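Local coordinates for xylulose kinase (Bifidobacterium adolescentis ATCC 15703, PDB 3I8B), which probably phosphorylates D-xylulose to D-xylulose 5-phosphate at the expense of ATP, as a sugar kinase of the FGGY family in xylose metabolism, at residues T307-L310 and T311-S315; P180-E183 and G184-A187. All blocks are in the same frame, centred on the assembly; numbering follows the deposited sequence.

Interaction 1. Residues T307-L310 and T311-S315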
loop_
_atom_site.group_PDB
_atom_site.type_symbol
_atom_site.label_atom_id
_atom_site.label_comp_id
_atom_site.label_asym_id
_atom_site.label_seq_id
_atom_site.Cartn_x
_atom_site.Cartn_y
_atom_site.Cartn_z
ATOM N N THR A 307 14.486 3.916 3.338
ATOM C CA THR A 307 14.999 2.705 2.693
ATOM C C THR A 307 15.056 2.897 1.178
ATOM O O THR A 307 14.134 3.460 0.578
ATOM C CB THR A 307 14.125 1.467 3.018
ATOM O OG1 THR A 307 12.769 1.731 2.646
ATOM C CG2 THR A 307 14.179 1.138 4.512
ATOM N N TYR A 308 16.142 2.421 0.568
ATOM C CA TYR A 308 16.411 2.689 -0.844
ATOM C C TYR A 308 16.833 1.431 -1.613
ATOM O O TYR A 308 18.007 1.091 -1.649
ATOM C CB TYR A 308 17.500 3.763 -0.969
ATOM C CG TYR A 308 17.106 5.116 -0.425
ATOM C CD1 TYR A 308 16.304 5.969 -1.165
ATOM C CD2 TYR A 308 17.547 5.548 0.825
ATOM C CE1 TYR A 308 15.928 7.202 -0.677
ATOM C CE2 TYR A 308 17.183 6.791 1.324
ATOM C CZ TYR A 308 16.375 7.614 0.564
ATOM O OH TYR A 308 16.005 8.849 1.031
ATOM N N ASP A 309 15.875 0.740 -2.216
ATOM C CA ASP A 309 16.198 -0.378 -3.096
ATOM C C ASP A 309 16.517 0.138 -4.510
ATOM O O ASP A 309 15.617 0.318 -5.321
ATOM C CB ASP A 309 15.045 -1.384 -3.133
ATOM C CG ASP A 309 15.262 -2.485 -4.164
ATOM O OD1 ASP A 309 16.394 -2.597 -4.690
ATOM O OD2 ASP A 309 14.296 -3.228 -4.449
ATOM N N LEU A 310 17.800 0.382 -4.785
ATOM C CA LEU A 310 18.240 0.976 -6.053
ATOM C C LEU A 310 17.792 0.161 -7.257
ATOM O O LEU A 310 17.803 0.628 -8.401
ATOM C CB LEU A 310 19.766 1.143 -6.070
ATOM C CG LEU A 310 20.319 1.980 -4.916
ATOM C CD1 LEU A 310 21.825 2.208 -5.066
ATOM C CD2 LEU A 310 19.563 3.306 -4.805
ATOM N N THR A 311 17.389 -1.062 -6.967
ATOM C CA THR A 311 16.865 -2.007 -7.936
ATOM C C THR A 311 15.446 -1.654 -8.403
ATOM O O THR A 311 15.044 -1.993 -9.517
ATOM C CB THR A 311 16.857 -3.393 -7.275
ATOM O OG1 THR A 311 17.927 -4.185 -7.799
ATOM C CG2 THR A 311 15.536 -4.079 -7.445
ATOM N N GLY A 312 14.683 -0.990 -7.537
ATOM C CA GLY A 312 13.332 -0.580 -7.869
ATOM C C GLY A 312 12.295 -1.672 -7.679
ATOM O O GLY A 312 11.208 -1.612 -8.263
ATOM N N ALA A 313 12.625 -2.680 -6.874
ATOM C CA ALA A 313 11.659 -3.711 -6.515
ATOM C C ALA A 313 10.864 -3.267 -5.282
ATOM O O ALA A 313 9.634 -3.186 -5.300
ATOM C CB ALA A 313 12.362 -5.035 -6.235
ATOM N N VAL A 314 11.584 -3.000 -4.206
ATOM C CA VAL A 314 10.944 -2.584 -2.973
ATOM C C VAL A 314 10.618 -1.098 -3.032
ATOM O O VAL A 314 11.495 -0.268 -3.265
ATOM C CB VAL A 314 11.821 -2.897 -1.739
ATOM C CG1 VAL A 314 11.000 -2.763 -0.467
ATOM C CG2 VAL A 314 12.397 -4.299 -1.843
ATOM N N SER A 315 9.345 -0.780 -2.821
ATOM C CA SER A 315 8.882 0.598 -2.690
ATOM C C SER A 315 9.390 1.249 -1.396
ATOM O O SER A 315 9.451 0.614 -0.342
ATOM C CB SER A 315 7.351 0.640 -2.696
ATOM O OG SER A 315 6.814 0.235 -3.942
HETATM O O HOH W 1 12.372 0.585 0.184
HETATM O O HOH W 2 12.954 1.777 -2.296
#
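D309 and G312 close a type I beta turn in the loop that leads from strand 297-301 to strand 315-318 of the FGGY kinase C-terminal region, and the carboxylate of D309 organises the residues that follow. The turn is closed by the backbone bond from G312 N to D309 O, 2.7 Å long. G312 takes a positive phi (83°), a conformation readily adopted without a side chain, and from there the chain curls back toward D309.

With CG turned opposite the amide nitrogen (chi1 173°), D309 swings its carboxylate in over the returning backbone. There OD2 accepts two successive amides. V314 N meets D309 OD2 on the anti side, close to the carboxylate plane, at 2.7 Å and almost straight (175°), whereas A313 N reaches D309 OD2 from above that plane at 3.0 Å. Two grips on one oxygen should hold the group against rotation. The T311 side chain runs at an angle to D309, its CG2 3.7 Å from D309 CG; a bond from T311 N to OD1 is possible but doubtful, both atoms being crowded in the model.

The V314 methyl CG2 lies 3.4 Å from D309 OD2, beside the carboxylate, and both side chains also touch L417 of helix 396-420, which packs against this side of the loop. Water bridges the start of the turn to the chain returning past it: one molecule accepts from D309 N at 3.1 Å and donates to V314 O at 2.7 Å.

Interaction 2. Residues P180-E183 and G184-A187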
loop_
_atom_site.group_PDB
_atom_site.type_symbol
_atom_site.label_atom_id
_atom_site.label_comp_id
_atom_site.label_asym_id
_atom_site.label_seq_id
_atom_site.Cartn_x
_atom_site.Cartn_y
_atom_site.Cartn_z
ATOM N N PRO A 180 -17.490 20.967 -4.900
ATOM C CA PRO A 180 -17.670 21.845 -6.065
ATOM C C PRO A 180 -18.404 23.130 -5.737
ATOM O O PRO A 180 -19.394 23.114 -5.004
ATOM C CB PRO A 180 -18.504 20.987 -7.014
ATOM C CG PRO A 180 -18.111 19.595 -6.684
ATOM C CD PRO A 180 -17.870 19.572 -5.201
ATOM N N VAL A 181 -17.907 24.247 -6.254
ATOM C CA VAL A 181 -18.583 25.523 -6.061
ATOM C C VAL A 181 -18.918 26.145 -7.406
ATOM O O VAL A 181 -18.471 25.662 -8.444
ATOM C CB VAL A 181 -17.741 26.501 -5.225
ATOM C CG1 VAL A 181 -17.491 25.922 -3.832
ATOM C CG2 VAL A 181 -16.434 26.808 -5.929
ATOM N N ALA A 182 -19.714 27.207 -7.388
ATOM C CA ALA A 182 -20.073 27.897 -8.618
ATOM C C ALA A 182 -18.914 28.761 -9.085
ATOM O O ALA A 182 -17.982 29.035 -8.326
ATOM C CB ALA A 182 -21.320 28.740 -8.422
ATOM N N GLU A 183 -18.981 29.182 -10.344
ATOM C CA GLU A 183 -17.949 30.026 -10.929
ATOM C C GLU A 183 -17.748 31.281 -10.098
ATOM O O GLU A 183 -18.713 31.940 -9.709
ATOM C CB GLU A 183 -18.316 30.403 -12.365
ATOM C CG GLU A 183 -17.546 31.595 -12.918
ATOM C CD GLU A 183 -17.881 31.891 -14.377
ATOM O OE1 GLU A 183 -17.303 31.237 -15.273
ATOM O OE2 GLU A 183 -18.716 32.789 -14.626
ATOM N N GLY A 184 -16.489 31.594 -9.813
ATOM C CA GLY A 184 -16.155 32.800 -9.084
ATOM C C GLY A 184 -16.355 32.659 -7.590
ATOM O O GLY A 184 -16.293 33.644 -6.861
ATOM N N GLU A 185 -16.620 31.439 -7.135
ATOM C CA GLU A 185 -16.678 31.165 -5.708
ATOM C C GLU A 185 -15.344 30.577 -5.252
ATOM O O GLU A 185 -14.569 30.067 -6.061
ATOM C CB GLU A 185 -17.832 30.200 -5.375
ATOM C CG GLU A 185 -19.227 30.703 -5.767
ATOM C CD GLU A 185 -20.366 30.029 -4.989
ATOM O OE1 GLU A 185 -20.458 28.774 -4.979
ATOM O OE2 GLU A 185 -21.186 30.767 -4.395
ATOM N N ASP A 186 -15.075 30.651 -3.956
ATOM C CA ASP A 186 -13.867 30.054 -3.401
ATOM C C ASP A 186 -14.077 28.553 -3.219
ATOM O O ASP A 186 -14.971 28.133 -2.480
ATOM C CB ASP A 186 -13.508 30.719 -2.064
ATOM C CG ASP A 186 -12.161 30.258 -1.520
ATOM O OD1 ASP A 186 -11.495 29.406 -2.153
ATOM O OD2 ASP A 186 -11.765 30.750 -0.450
ATOM N N ALA A 187 -13.263 27.750 -3.903
ATOM C CA ALA A 187 -13.318 26.291 -3.782
ATOM C C ALA A 187 -12.604 25.763 -2.517
ATOM O O ALA A 187 -12.782 24.607 -2.134
ATOM C CB ALA A 187 -12.731 25.622 -5.038
#
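The V181 side chain, just ahead of a type II beta turn from A182 to E185, crosses that of E185 at an angle, at the tip of an exposed loop between helix 167-175 and strand 193-195 in the FGGY N-terminal region. Two hydrogen bonds hold the turn. One is the usual backbone closure, from E185 N to A182 O at 3.0 Å. The second comes from a side chain: E185 CG lies anti to the carbonyl carbon (chi1 -60°), and the chain then extends back across the turn to bring OE1 to A182 N, also at 3.0 Å, with an N-H...O angle of 160°. The amide meets OE1 on its anti side, 31° out of the carboxylate plane. A182 is therefore tied to E185 through both its N-H and its carbonyl. G184 takes the positive phi that the turn needs at its third position, and a CB in this conformation would run into E183 O.

V181 makes the van der Waals contacts: its CB and CG2 each rest 3.7 Å from E185 CB, and CG2 approaches A187 CB at 4.0 Å, while CG1 packs against the carbonyl oxygen D186 O. An alanine here, lacking CG1 and CG2, would probably open a gap beside A187 and D186 O and take away part of the packing against E185 CB. Outside the turn, V181 is joined by backbone hydrogen bonding to Q83, and D186 OD1 accepts from H188 N. Beside the side-chain hydrogen bond, the A182 methyl CB sits 3.5 Å from E185 OE1.

How the interactions relate
The two contacts come in series along the chain, interaction 2 first and interaction 1 more than a hundred residues later, and they fall in different parts of the FGGY kinase: 180-187 in the N-terminal region and 307-315 in the C-terminal one. Their centres are 42 Å apart, their nearest atoms about 31 Å, so neither touches the other. Interaction 1 feeds into 315-318, an outermost strand of the seven-stranded sheet, and the V314 side chain is about 12 Å from that of Q74, a predicted substrate-binding residue. Interaction 2 projects at the periphery, where the D186 side chain is about 11 Å from the bound magnesium ion. In both, a carboxylate accepts backbone N-H groups in or just after a beta turn.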